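Local coordinates for LipS lipolytic enzyme (Unidentified, PDB 4FBL), which probably hydrolyses lipid esters as a thermostable lipase of the alpha/beta-hydrolase fold, at residues Gln65-Leu70 against Val260-Asn265; Gly59-Pro64 against Glu189-Val194; Met149-Ala154 against Leu222-Arg227; Gly53-His58 against Leu122-Leu127; Pro176-Asp181 against Asp229-Pro234. All blocks are in the same frame, centred on the assembly; numbering follows the deposited sequence.

Contact 1. Residues Gln65-Leu70 against Val260-Asn265; sequences QSMRFL and VATLDN. With SPD (spermidine), chain I.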
# COMPACT_ATOMS: atom_id res chain seq x y z
N GLN C 65 19.13 12.00 12.79
CA GLN C 65 20.55 12.12 12.57
C GLN C 65 20.91 11.97 11.12
O GLN C 65 21.92 12.55 10.65
CB GLN C 65 21.37 11.13 13.44
CG GLN C 65 21.74 9.88 12.74
CD GLN C 65 23.03 9.94 12.05
OE1 GLN C 65 23.91 10.72 12.38
NE2 GLN C 65 23.18 9.10 11.09
N SER C 66 20.14 11.20 10.34
CA SER C 66 20.61 11.02 8.96
C SER C 66 20.34 12.29 8.15
O SER C 66 20.91 12.41 7.02
CB SER C 66 20.00 9.83 8.23
OG SER C 66 18.61 9.90 8.29
N MET C 67 19.48 13.17 8.68
CA MET C 67 19.06 14.40 7.98
C MET C 67 19.75 15.66 8.62
O MET C 67 19.51 16.80 8.18
CB MET C 67 17.54 14.60 8.09
CG MET C 67 16.65 13.35 7.76
SD MET C 67 17.05 12.79 6.10
CE MET C 67 16.52 13.96 4.90
N ARG C 68 20.55 15.47 9.69
CA ARG C 68 21.09 16.59 10.48
C ARG C 68 21.98 17.58 9.67
O ARG C 68 21.77 18.80 9.71
CB ARG C 68 21.82 16.04 11.72
CG ARG C 68 21.90 17.09 12.87
CD ARG C 68 22.30 16.47 14.26
NE ARG C 68 21.07 16.26 15.05
CZ ARG C 68 20.21 17.24 15.40
NH1 ARG C 68 20.45 18.51 15.02
NH2 ARG C 68 19.13 16.99 16.13
N PHE C 69 22.91 17.07 8.89
CA PHE C 69 23.73 17.88 7.96
C PHE C 69 22.87 18.81 7.06
O PHE C 69 23.23 20.00 6.84
CB PHE C 69 24.70 17.04 7.13
CG PHE C 69 25.52 17.85 6.11
CD1 PHE C 69 26.75 18.47 6.48
CD2 PHE C 69 25.09 18.00 4.80
CE1 PHE C 69 27.50 19.26 5.52
CE2 PHE C 69 25.80 18.78 3.86
CZ PHE C 69 27.05 19.40 4.22
N LEU C 70 21.74 18.30 6.56
CA LEU C 70 20.94 19.05 5.66
C LEU C 70 20.18 20.08 6.40
O LEU C 70 20.05 21.23 5.95
CB LEU C 70 19.96 18.10 4.95
CG LEU C 70 19.33 18.44 3.64
CD1 LEU C 70 20.35 19.05 2.68
CD2 LEU C 70 18.70 17.14 3.02
N VAL C 260 21.90 6.25 1.45
CA VAL C 260 21.80 7.26 2.50
C VAL C 260 22.62 8.48 2.03
O VAL C 260 23.64 8.88 2.70
CB VAL C 260 22.25 6.75 3.86
CG1 VAL C 260 21.90 7.72 5.01
CG2 VAL C 260 21.59 5.40 4.18
N ALA C 261 22.12 9.07 0.93
CA ALA C 261 22.84 10.04 0.20
C ALA C 261 23.09 11.35 1.03
O ALA C 261 24.08 12.06 0.76
CB ALA C 261 22.15 10.30 -1.14
N THR C 262 22.23 11.59 2.04
CA THR C 262 22.24 12.82 2.84
C THR C 262 23.49 12.79 3.81
O THR C 262 23.78 13.77 4.52
CB THR C 262 20.98 12.93 3.68
OG1 THR C 262 20.84 11.73 4.46
CG2 THR C 262 19.74 13.11 2.78
N LEU C 263 24.14 11.62 3.86
CA LEU C 263 25.34 11.38 4.69
C LEU C 263 26.53 11.12 3.84
O LEU C 263 27.64 11.06 4.35
CB LEU C 263 25.10 10.19 5.60
CG LEU C 263 24.75 10.31 7.10
CD1 LEU C 263 24.15 11.67 7.60
CD2 LEU C 263 24.06 9.10 7.69
N ASP C 264 26.33 10.98 2.53
CA ASP C 264 27.31 10.33 1.61
C ASP C 264 28.18 11.35 0.79
O ASP C 264 28.06 12.56 0.96
CB ASP C 264 26.52 9.45 0.62
CG ASP C 264 27.29 8.23 0.14
OD1 ASP C 264 28.56 8.26 0.11
OD2 ASP C 264 26.65 7.23 -0.26
N ASN C 265 28.95 10.88 -0.18
CA ASN C 265 29.85 11.80 -0.89
C ASN C 265 29.07 12.94 -1.50
O ASN C 265 29.62 14.01 -1.71
CB ASN C 265 30.59 11.14 -2.07
CG ASN C 265 31.54 10.07 -1.63
OD1 ASN C 265 32.36 10.27 -0.72
ND2 ASN C 265 31.41 8.90 -2.22
N1 SPD I . 20.95 2.00 3.51
C2 SPD I . 20.35 2.26 4.77
C3 SPD I . 19.03 3.10 4.59
C4 SPD I . 18.78 3.92 5.85
C5 SPD I . 17.92 3.17 6.87
N6 SPD I . 17.06 4.17 7.49
C7 SPD I . 17.13 5.55 7.06
C8 SPD I . 16.40 5.85 5.74
C9 SPD I . 15.87 4.65 4.95
N10 SPD I . 16.28 4.77 3.56
O HOH W 1 22.18 15.03 6.35
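Val-260 opens the contact with its two methyls on different tasks: CG1 faces Ser-66 CB at 4.3 Å, while CG2 lies 3.4 Å from C2 of the bound spermidine. Two residues on, Thr-262 carries the junction. Its hydroxyl stands between the backbone N and the carbonyl carbon (chi1 54°), and from there OG1 donates a short bond of 2.6 Å to Ser-66 O, coming in tilted 34° from the carbonyl plane. The same torsion sends CG2 the other way, into an apolar corner where Met-67 CE lies 3.9 Å off and Leu-70 CD2 slightly farther. Thr-262 O accepts from a water at 2.7 Å that also donates to Ser-66 O and takes a weak bond from Leu-70 N. Leu-263 then lays CD1 against Ser-66 O at 3.4 Å, a carbon beside an already engaged oxygen. Ser-66 O, in the turn leading into helix 68-76, thus has a hydroxyl and a water as donors, so the loop that follows His-259 is tied to this turn through polar bonds in a buried setting, beside the side chains of Met-67 and Leu-70.

Contact 2. Residues Gly59-Pro64 against Glu189-Val194; sequences GFTGSP and ELAYPV. With SPD (spermidine), chain I.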
# COMPACT_ATOMS: atom_id res chain seq x y z
N GLY C 59 13.65 8.60 7.32
CA GLY C 59 12.91 7.44 6.82
C GLY C 59 12.78 6.31 7.84
O GLY C 59 13.04 6.52 9.04
N PHE C 60 12.33 5.15 7.33
CA PHE C 60 11.84 3.98 8.12
C PHE C 60 13.06 3.31 8.79
O PHE C 60 13.98 2.94 8.08
CB PHE C 60 11.25 3.03 7.05
CG PHE C 60 10.65 1.79 7.58
CD1 PHE C 60 9.37 1.81 8.17
CD2 PHE C 60 11.33 0.56 7.38
CE1 PHE C 60 8.74 0.57 8.58
CE2 PHE C 60 10.76 -0.68 7.83
CZ PHE C 60 9.49 -0.68 8.44
N THR C 61 12.98 3.08 10.08
CA THR C 61 14.05 2.64 11.02
C THR C 61 15.20 3.65 11.18
O THR C 61 16.12 3.40 11.97
CB THR C 61 14.79 1.27 10.73
OG1 THR C 61 15.69 1.48 9.65
CG2 THR C 61 13.82 0.10 10.53
N GLY C 62 15.09 4.80 10.54
CA GLY C 62 16.13 5.83 10.72
C GLY C 62 15.75 6.83 11.76
O GLY C 62 14.95 6.57 12.66
N SER C 63 16.40 7.99 11.71
CA SER C 63 16.17 9.00 12.76
C SER C 63 16.66 10.37 12.22
O SER C 63 17.29 10.38 11.17
CB SER C 63 17.00 8.71 14.04
OG SER C 63 18.38 9.06 13.78
N PRO C 64 16.35 11.48 12.92
CA PRO C 64 16.84 12.79 12.37
C PRO C 64 18.34 12.87 12.14
O PRO C 64 18.81 13.71 11.34
CB PRO C 64 16.53 13.76 13.47
CG PRO C 64 15.22 13.15 14.14
CD PRO C 64 15.59 11.66 14.16
N GLU C 189 25.49 5.59 10.10
CA GLU C 189 24.14 6.16 10.25
C GLU C 189 23.57 5.74 11.56
O GLU C 189 23.72 4.63 11.94
CB GLU C 189 23.22 5.64 9.15
CG GLU C 189 21.78 6.18 9.30
CD GLU C 189 20.74 5.58 8.29
OE1 GLU C 189 21.02 4.64 7.47
OE2 GLU C 189 19.61 6.11 8.34
N LEU C 190 22.88 6.61 12.24
CA LEU C 190 22.14 6.22 13.39
C LEU C 190 20.72 5.71 12.99
O LEU C 190 19.78 6.50 12.86
CB LEU C 190 22.05 7.42 14.34
CG LEU C 190 21.38 7.16 15.66
CD1 LEU C 190 22.05 5.95 16.29
CD2 LEU C 190 21.45 8.34 16.55
N ALA C 191 20.58 4.38 12.87
CA ALA C 191 19.32 3.71 12.52
C ALA C 191 19.24 2.44 13.37
O ALA C 191 20.24 1.99 13.88
CB ALA C 191 19.38 3.35 11.10
N TYR C 192 18.07 1.84 13.53
CA TYR C 192 17.99 0.61 14.35
C TYR C 192 18.80 -0.49 13.63
O TYR C 192 18.88 -0.51 12.41
CB TYR C 192 16.53 0.15 14.56
CG TYR C 192 15.67 1.04 15.40
CD1 TYR C 192 16.09 1.50 16.65
CD2 TYR C 192 14.35 1.40 14.97
CE1 TYR C 192 15.25 2.26 17.48
CE2 TYR C 192 13.53 2.21 15.76
CZ TYR C 192 13.95 2.64 17.01
OH TYR C 192 13.09 3.44 17.80
N PRO C 193 19.44 -1.38 14.42
CA PRO C 193 20.26 -2.46 13.96
C PRO C 193 19.42 -3.67 13.40
O PRO C 193 19.98 -4.59 12.74
CB PRO C 193 21.05 -2.85 15.23
CG PRO C 193 20.08 -2.62 16.34
CD PRO C 193 19.44 -1.27 15.89
N VAL C 194 18.10 -3.59 13.63
CA VAL C 194 17.12 -4.62 13.20
C VAL C 194 15.89 -3.89 12.54
O VAL C 194 15.59 -2.68 12.86
CB VAL C 194 16.64 -5.51 14.40
CG1 VAL C 194 17.84 -6.23 15.07
CG2 VAL C 194 15.87 -4.71 15.51
N1 SPD I . 20.95 2.00 3.51
C2 SPD I . 20.35 2.26 4.77
C3 SPD I . 19.03 3.10 4.59
C4 SPD I . 18.78 3.92 5.85
C5 SPD I . 17.92 3.17 6.87
N6 SPD I . 17.06 4.17 7.49
C7 SPD I . 17.13 5.55 7.06
C8 SPD I . 16.40 5.85 5.74
C9 SPD I . 15.87 4.65 4.95
N10 SPD I . 16.28 4.77 3.56
O HOH W 2 17.69 -0.23 9.80
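Thr-61 O is the anchor of this loop-to-loop contact: Tyr-192 N donates to it at 2.9 Å with a fairly straight N-H (159°), arriving in the carbonyl plane. Ala-191 packs beside the same oxygen, its CB 3.4 Å away, and the Tyr-192 ring approaches it obliquely through CD2. Farther along, Ser-63 OG donates to Leu-190 O at 3.1 Å, slightly tilted from the carbonyl plane, while accepting from Gln-65 N. A second bridge runs through a water that donates to Thr-61 OG1 at 2.6 Å and to Tyr-192 O at 2.9 Å. Thr-61 OG1 itself donates to Phe-60 O at 2.7 Å, on a lone pair in the carbonyl plane, so the hydroxyl is held from two directions. An alanine here would probably leave that water without its acceptor on this loop and let the Phe-60 carbonyl lose a restraint beside the ligand. The second shell sets these groups in place. Residues Gly-59 to Gly-62 form a type II turn closed by Gly-62 N on Gly-59 O. Tyr-192 OH is held by Gly-88 O and Thr-91 N, and Glu-189 OE1 by Ser-180 N. Spermidine N6 makes a weak bond to Phe-60 O, whereas its short approaches to Glu-189 are doubtful. Here the chain leaves strand 52-57 through the His-Gly motif (His-58, Gly-59); as in related alpha/beta-hydrolases, the N-H of Phe-60 probably contributes to the oxyanion hole. The turn bond, the Thr-61 O bond and the bridging water probably hold this pocket wall in shape.

Contact 3. Residues Met149-Ala154 against Leu222-Arg227; sequences MPINAA and LIIQSR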
# COMPACT_ATOMS: atom_id res chain seq x y z
N MET C 149 11.56 18.43 -2.39
CA MET C 149 12.82 17.81 -2.80
C MET C 149 12.85 16.36 -2.24
O MET C 149 13.54 16.09 -1.32
CB MET C 149 13.97 18.62 -2.19
CG MET C 149 13.88 20.18 -2.57
SD MET C 149 12.99 21.10 -1.24
CE MET C 149 14.37 21.50 -0.23
N PRO C 150 12.06 15.44 -2.81
CA PRO C 150 12.21 14.05 -2.36
C PRO C 150 13.60 13.44 -2.76
O PRO C 150 14.10 13.57 -3.88
CB PRO C 150 11.03 13.36 -3.02
CG PRO C 150 10.81 14.15 -4.36
CD PRO C 150 11.25 15.57 -4.03
N ILE C 151 14.20 12.76 -1.81
CA ILE C 151 15.51 12.16 -1.99
C ILE C 151 15.38 10.64 -1.86
O ILE C 151 15.02 10.14 -0.79
CB ILE C 151 16.44 12.66 -0.87
CG1 ILE C 151 16.55 14.22 -0.88
CG2 ILE C 151 17.85 12.12 -1.10
CD1 ILE C 151 17.32 14.82 0.35
N ASN C 152 15.73 9.93 -2.93
CA ASN C 152 15.62 8.45 -2.93
C ASN C 152 14.28 7.91 -2.38
O ASN C 152 14.25 7.00 -1.54
CB ASN C 152 16.80 7.87 -2.14
CG ASN C 152 18.07 7.92 -2.92
OD1 ASN C 152 18.05 7.94 -4.15
ND2 ASN C 152 19.21 8.00 -2.20
N ALA C 153 13.18 8.52 -2.82
CA ALA C 153 11.88 8.35 -2.20
C ALA C 153 11.37 6.90 -2.40
O ALA C 153 11.48 6.40 -3.50
CB ALA C 153 10.87 9.33 -2.82
N ALA C 154 10.87 6.29 -1.33
CA ALA C 154 10.53 4.86 -1.30
C ALA C 154 9.02 4.64 -1.66
O ALA C 154 8.17 4.30 -0.81
CB ALA C 154 10.84 4.29 0.09
N LEU C 222 12.32 19.13 -7.07
CA LEU C 222 13.65 18.68 -7.31
C LEU C 222 13.73 17.25 -6.80
O LEU C 222 13.77 17.00 -5.57
CB LEU C 222 14.68 19.60 -6.60
CG LEU C 222 16.16 19.24 -6.69
CD1 LEU C 222 16.70 19.09 -8.16
CD2 LEU C 222 17.03 20.22 -5.87
N ILE C 223 13.75 16.31 -7.74
CA ILE C 223 13.71 14.88 -7.38
C ILE C 223 15.15 14.42 -7.42
O ILE C 223 15.80 14.44 -8.47
CB ILE C 223 12.85 14.08 -8.40
CG1 ILE C 223 11.45 14.70 -8.50
CG2 ILE C 223 12.75 12.57 -8.00
CD1 ILE C 223 10.91 14.83 -9.94
N ILE C 224 15.64 13.99 -6.26
CA ILE C 224 17.06 13.64 -6.10
C ILE C 224 17.15 12.15 -5.94
O ILE C 224 16.55 11.62 -5.03
CB ILE C 224 17.64 14.36 -4.83
CG1 ILE C 224 17.47 15.87 -5.05
CG2 ILE C 224 19.14 13.93 -4.58
CD1 ILE C 224 18.02 16.77 -3.91
N GLN C 225 17.90 11.49 -6.81
CA GLN C 225 17.95 10.02 -6.80
C GLN C 225 19.40 9.54 -7.02
O GLN C 225 20.05 9.99 -7.94
CB GLN C 225 17.04 9.42 -7.92
CG GLN C 225 16.41 8.03 -7.59
CD GLN C 225 15.18 8.04 -6.59
OE1 GLN C 225 15.00 7.06 -5.88
NE2 GLN C 225 14.43 9.17 -6.48
N SER C 226 19.84 8.58 -6.20
CA SER C 226 21.08 7.94 -6.38
C SER C 226 21.01 6.96 -7.57
O SER C 226 20.03 6.14 -7.74
CB SER C 226 21.47 7.17 -5.15
OG SER C 226 21.82 7.96 -4.02
N ARG C 227 22.04 7.06 -8.40
CA ARG C 227 22.10 6.30 -9.63
C ARG C 227 22.26 4.85 -9.25
O ARG C 227 21.76 3.99 -9.90
CB ARG C 227 23.23 6.85 -10.54
CG ARG C 227 23.43 6.12 -11.74
CD ARG C 227 22.58 6.69 -12.86
NE ARG C 227 23.04 8.01 -13.31
CZ ARG C 227 22.44 8.69 -14.29
NH1 ARG C 227 21.42 8.19 -14.96
NH2 ARG C 227 22.88 9.88 -14.62
O HOH W 3 13.26 10.80 -4.78
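Asn-152 ND2 reaches two oxygens, Ser-226 OG at 3.2 Å across the contact and His-259 O beyond it. The bond to Ser-226 lies almost in the amide plane, and Ser-226 OG has a further partner in Tyr-258 O. On the other branch, OD1 accepts from Ser-226 N at 2.8 Å, on a lone pair and nearly straight (172°). CG sits beside the backbone N, anti to the carbonyl carbon (chi1 -76°), which turns the amide across to the neighbouring strand just where strand 147-151 ends. A leucine in its place would probably leave Ser-226 N and His-259 O without their mates and free the strand tips to drift. Behind this clamp the two strands run parallel: Ile-224 N binds Pro-150 O at 2.9 Å, and Asn-152 N binds Ile-224 O at 2.8 Å. Ile-151 and Ile-224 lie side by side with Ile-151 CG1 4.1 Å from Ile-224 CB. On the other face, Pro-150 CG meets Ile-223 CG1 at 4.2 Å. Gln-225 folds back so that OE1 stands 3.3 Å from Asn-152 CA. The side-chain amide thus takes over where backbone pairing stops, and probably helps position the loop bearing His-259, the likely catalytic histidine.

Contact 4. Residues Gly53-His58 against Leu122-Leu127; sequences GVLVSH and LFMTGL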
# COMPACT_ATOMS: atom_id res chain seq x y z
N GLY C 53 9.85 28.40 5.53
CA GLY C 53 10.20 27.23 6.39
C GLY C 53 10.38 25.91 5.61
O GLY C 53 9.85 25.76 4.52
N VAL C 54 11.15 24.98 6.17
CA VAL C 54 11.46 23.69 5.50
C VAL C 54 11.13 22.58 6.48
O VAL C 54 11.66 22.58 7.63
CB VAL C 54 12.96 23.54 5.09
CG1 VAL C 54 13.18 22.31 4.16
CG2 VAL C 54 13.49 24.83 4.40
N LEU C 55 10.34 21.59 6.01
CA LEU C 55 10.01 20.42 6.80
C LEU C 55 10.95 19.35 6.28
O LEU C 55 11.02 19.15 5.07
CB LEU C 55 8.53 20.05 6.50
CG LEU C 55 7.83 19.24 7.61
CD1 LEU C 55 6.32 19.12 7.27
CD2 LEU C 55 8.38 17.81 7.74
N VAL C 56 11.71 18.71 7.18
CA VAL C 56 12.71 17.72 6.80
C VAL C 56 12.40 16.38 7.41
O VAL C 56 12.39 16.27 8.63
CB VAL C 56 14.15 18.14 7.26
CG1 VAL C 56 15.16 17.15 6.68
CG2 VAL C 56 14.44 19.60 6.81
N SER C 57 12.17 15.34 6.58
CA SER C 57 11.69 14.08 7.15
C SER C 57 12.70 12.93 6.98
O SER C 57 13.11 12.65 5.85
CB SER C 57 10.38 13.65 6.42
OG SER C 57 9.97 12.42 7.04
N HIS C 58 13.09 12.25 8.03
CA HIS C 58 13.92 11.03 7.87
C HIS C 58 13.03 9.79 7.44
O HIS C 58 11.82 9.92 7.21
CB HIS C 58 14.70 10.73 9.19
CG HIS C 58 13.83 10.30 10.35
ND1 HIS C 58 13.32 9.03 10.45
CD2 HIS C 58 13.35 10.97 11.43
CE1 HIS C 58 12.59 8.93 11.56
NE2 HIS C 58 12.56 10.10 12.15
N LEU C 122 6.19 27.20 2.61
CA LEU C 122 6.74 25.95 3.12
C LEU C 122 7.38 25.18 2.03
O LEU C 122 6.87 25.15 0.94
CB LEU C 122 5.57 25.13 3.67
CG LEU C 122 5.12 25.38 5.13
CD1 LEU C 122 4.60 26.77 5.56
CD2 LEU C 122 4.17 24.21 5.61
N PHE C 123 8.50 24.49 2.34
CA PHE C 123 9.04 23.44 1.46
C PHE C 123 9.12 22.11 2.24
O PHE C 123 9.16 22.13 3.46
CB PHE C 123 10.45 23.78 0.94
CG PHE C 123 10.49 24.99 0.02
CD1 PHE C 123 10.34 26.29 0.56
CD2 PHE C 123 10.60 24.84 -1.38
CE1 PHE C 123 10.36 27.41 -0.21
CE2 PHE C 123 10.60 26.02 -2.21
CZ PHE C 123 10.49 27.30 -1.55
N MET C 124 9.27 20.99 1.53
CA MET C 124 9.47 19.76 2.26
C MET C 124 10.45 18.92 1.47
O MET C 124 10.48 18.94 0.24
CB MET C 124 8.09 19.04 2.51
CG MET C 124 8.37 17.65 3.26
SD MET C 124 6.75 17.00 3.74
CE MET C 124 7.33 15.43 4.48
N THR C 125 11.28 18.21 2.20
CA THR C 125 12.25 17.34 1.64
C THR C 125 12.27 16.12 2.53
O THR C 125 11.93 16.20 3.70
CB THR C 125 13.68 18.02 1.56
OG1 THR C 125 14.66 17.14 0.91
CG2 THR C 125 14.20 18.39 2.93
N GLY C 126 12.86 15.02 2.04
CA GLY C 126 12.93 13.89 2.97
C GLY C 126 13.61 12.76 2.29
O GLY C 126 13.69 12.73 1.08
N LEU C 127 14.04 11.78 3.08
CA LEU C 127 14.83 10.66 2.52
C LEU C 127 14.01 9.35 2.61
O LEU C 127 13.52 9.01 3.70
CB LEU C 127 16.12 10.45 3.37
CG LEU C 127 17.00 9.19 3.05
CD1 LEU C 127 17.55 9.24 1.61
CD2 LEU C 127 18.13 8.95 4.16
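The Phe-123 ring meets Gly-53 O at its edge, close to the ring plane, with CD1 4.0 Å from the oxygen; Phe-277 and Ile-278 of helix 267-279 also touch this side chain. The imidazole of His-58 leaves the pair at its other end, NE2 bound to Leu-86 N and its plane about 55° from that of His-89. Between them, five backbone bonds alternate from strand to strand, from Phe-123 N to Gly-53 O at 2.9 Å through to Leu-127 N on Ser-57 O at 3.0 Å. On one face Met-124, extended throughout (chi1 178°), runs alongside Leu-55, with CG 4.0 Å from Leu-55 CB, and sets CE against Ser-57 CB. On the other, both methyls of Val-56 rest 4.1 Å from Thr-125 CG2, while Thr-125 OG1 turns to Met-149 O. Gly-126 CA comes within 3.1 Å of Ser-57 O, where a beta carbon would collide. Helices 101-118 and 129-140 touch the Leu-55 and Met-124 face. Parallel central strands flanked by helices, strand 121-127 running out through Gly-126 and Leu-127 into Ser-128, are the hallmark of the alpha/beta-hydrolase core, with Gly-126 starting the probable GxSxG nucleophile elbow.

Contact 5. Residues Pro176-Asp181 against Asp229-Pro234; sequences PGIGSD and DHVVPP. With SPD (spermidine), chain I.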
# COMPACT_ATOMS: atom_id res chain seq x y z
N PRO C 176 17.41 -8.51 10.58
CA PRO C 176 18.53 -7.64 10.21
C PRO C 176 18.18 -6.26 9.62
O PRO C 176 17.21 -6.10 8.82
CB PRO C 176 19.25 -8.49 9.18
CG PRO C 176 19.17 -9.97 9.93
CD PRO C 176 17.92 -9.88 10.85
N GLY C 177 18.98 -5.26 10.01
CA GLY C 177 18.63 -3.84 9.73
C GLY C 177 18.85 -3.44 8.28
O GLY C 177 19.47 -4.19 7.51
N ILE C 178 18.32 -2.27 7.90
CA ILE C 178 18.51 -1.78 6.52
C ILE C 178 19.60 -0.65 6.46
O ILE C 178 20.21 -0.44 5.38
CB ILE C 178 17.14 -1.48 5.73
CG1 ILE C 178 16.23 -0.46 6.48
CG2 ILE C 178 16.39 -2.83 5.34
CD1 ILE C 178 15.20 0.27 5.57
N GLY C 179 19.86 -0.02 7.63
CA GLY C 179 20.84 1.08 7.83
C GLY C 179 22.25 1.03 7.20
O GLY C 179 22.90 -0.05 7.05
N SER C 180 22.70 2.24 6.83
CA SER C 180 24.02 2.48 6.18
C SER C 180 24.33 1.70 4.85
O SER C 180 25.26 0.90 4.80
CB SER C 180 25.12 2.30 7.21
OG SER C 180 24.70 2.65 8.54
N ASP C 181 23.54 1.89 3.80
CA ASP C 181 23.98 1.63 2.45
C ASP C 181 24.60 3.01 2.00
O ASP C 181 23.84 3.90 1.54
CB ASP C 181 22.81 1.23 1.52
CG ASP C 181 23.21 1.18 0.06
OD1 ASP C 181 24.33 0.70 -0.18
OD2 ASP C 181 22.48 1.62 -0.88
N ASP C 229 21.64 2.33 -5.90
CA ASP C 229 20.99 2.33 -4.57
C ASP C 229 20.60 0.88 -4.30
O ASP C 229 19.86 0.30 -5.11
CB ASP C 229 19.70 3.24 -4.61
CG ASP C 229 19.06 3.40 -3.28
OD1 ASP C 229 19.14 2.46 -2.44
OD2 ASP C 229 18.51 4.51 -2.98
N HIS C 230 21.10 0.34 -3.20
CA HIS C 230 20.90 -1.05 -2.81
C HIS C 230 19.67 -1.23 -1.91
O HIS C 230 19.39 -2.34 -1.49
CB HIS C 230 22.19 -1.65 -2.14
CG HIS C 230 23.46 -1.28 -2.88
ND1 HIS C 230 23.67 -1.62 -4.20
CD2 HIS C 230 24.52 -0.51 -2.51
CE1 HIS C 230 24.83 -1.10 -4.61
NE2 HIS C 230 25.36 -0.42 -3.60
N VAL C 231 18.94 -0.13 -1.61
CA VAL C 231 17.76 -0.20 -0.71
C VAL C 231 16.44 0.03 -1.49
O VAL C 231 15.55 -0.78 -1.43
CB VAL C 231 17.97 0.72 0.45
CG1 VAL C 231 16.81 0.60 1.47
CG2 VAL C 231 19.24 0.30 1.14
N VAL C 232 16.36 1.14 -2.24
CA VAL C 232 15.18 1.58 -2.86
C VAL C 232 15.60 1.66 -4.29
O VAL C 232 16.64 2.27 -4.60
CB VAL C 232 14.73 3.04 -2.41
CG1 VAL C 232 13.69 3.65 -3.40
CG2 VAL C 232 14.19 3.08 -0.98
N PRO C 233 14.80 1.06 -5.19
CA PRO C 233 15.08 1.11 -6.60
C PRO C 233 15.17 2.54 -7.21
O PRO C 233 14.29 3.35 -6.99
CB PRO C 233 13.93 0.28 -7.24
CG PRO C 233 13.54 -0.75 -6.15
CD PRO C 233 13.70 0.11 -4.85
N PRO C 234 16.24 2.81 -7.99
CA PRO C 234 16.54 4.10 -8.54
C PRO C 234 15.46 4.58 -9.50
O PRO C 234 15.24 5.82 -9.71
CB PRO C 234 17.84 3.83 -9.30
CG PRO C 234 18.59 2.86 -8.40
CD PRO C 234 17.41 1.89 -8.09
N1 SPD I . 20.95 2.00 3.51
C2 SPD I . 20.35 2.26 4.77
C3 SPD I . 19.03 3.10 4.59
C4 SPD I . 18.78 3.92 5.85
C5 SPD I . 17.92 3.17 6.87
N6 SPD I . 17.06 4.17 7.49
C7 SPD I . 17.13 5.55 7.06
C8 SPD I . 16.40 5.85 5.74
C9 SPD I . 15.87 4.65 4.95
N10 SPD I . 16.28 4.77 3.56
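Asp-181 and the turn Asp-229 to Val-231 make the close half of this contact. His-230 N donates to Asp-181 OD2 at 3.0 Å, entering from above the carboxylate plane, 41° out of it. The carboxylate reaches that far because CG is anti to the backbone N (chi1 170°), and Asp-181 CB lies 3.7 Å from Val-231 CG2. OD2 also receives a weak bond from His-259 N. Asp-181 OD2 and Asp-229 OD1 come within 3.8 Å of each other. Asp-229 OD1 is gripped by two backbone N-H groups: Val-231 N at 2.7 Å, nearly in line with the C-O bond, and Val-232 N at 3.1 Å, from above the carboxylate plane. The Val-231 bond closes an Asx turn, and with Val-232 N the geometry is an Asx motif; together they hold the side chain while OD2 binds His-259 ND1, the pairing expected of the acid in a Ser-His-Asp triad with Ser-128. The other half is looser. Ile-178 CD1 only grazes Val-231 CG1 at 4.4 Å, and its CG1 rests 4.0 Å from C5 of spermidine, whose chain lies beside both Ile-178 and Val-231. The N1 amine end of the ligand sits against Asp-181 and Val-231, but its shortest distances there are too close to carry weight. His-230 is largely exposed, its ring meeting that of Tyr-258 edge-to-face.

How the contacts relate
Contacts 3 and 4 form the core: both lie in the parallel part of the same mixed sheet, where strands 121-127 and 147-151 are neighbours; backbone pairs make all the hydrogen bonds of contact 4 and half of those of contact 3. Contacts 1, 2 and 5 join loops, and in contact 1 the start of helix 68-76, round the spermidine; their hydrogen bonds fall more to hydroxyls, carboxylates and waters. Contacts 1 and 2 are buried, whereas contact 5 is at the surface and buries the least area. Contact 1 packs Met-67 onto His-58 and Leu-127 of contact 4. Contacts 2 and 5 meet through Glu-189 and Ser-180, and Asn-152 of contact 3 lies against Asp-229 of contact 5.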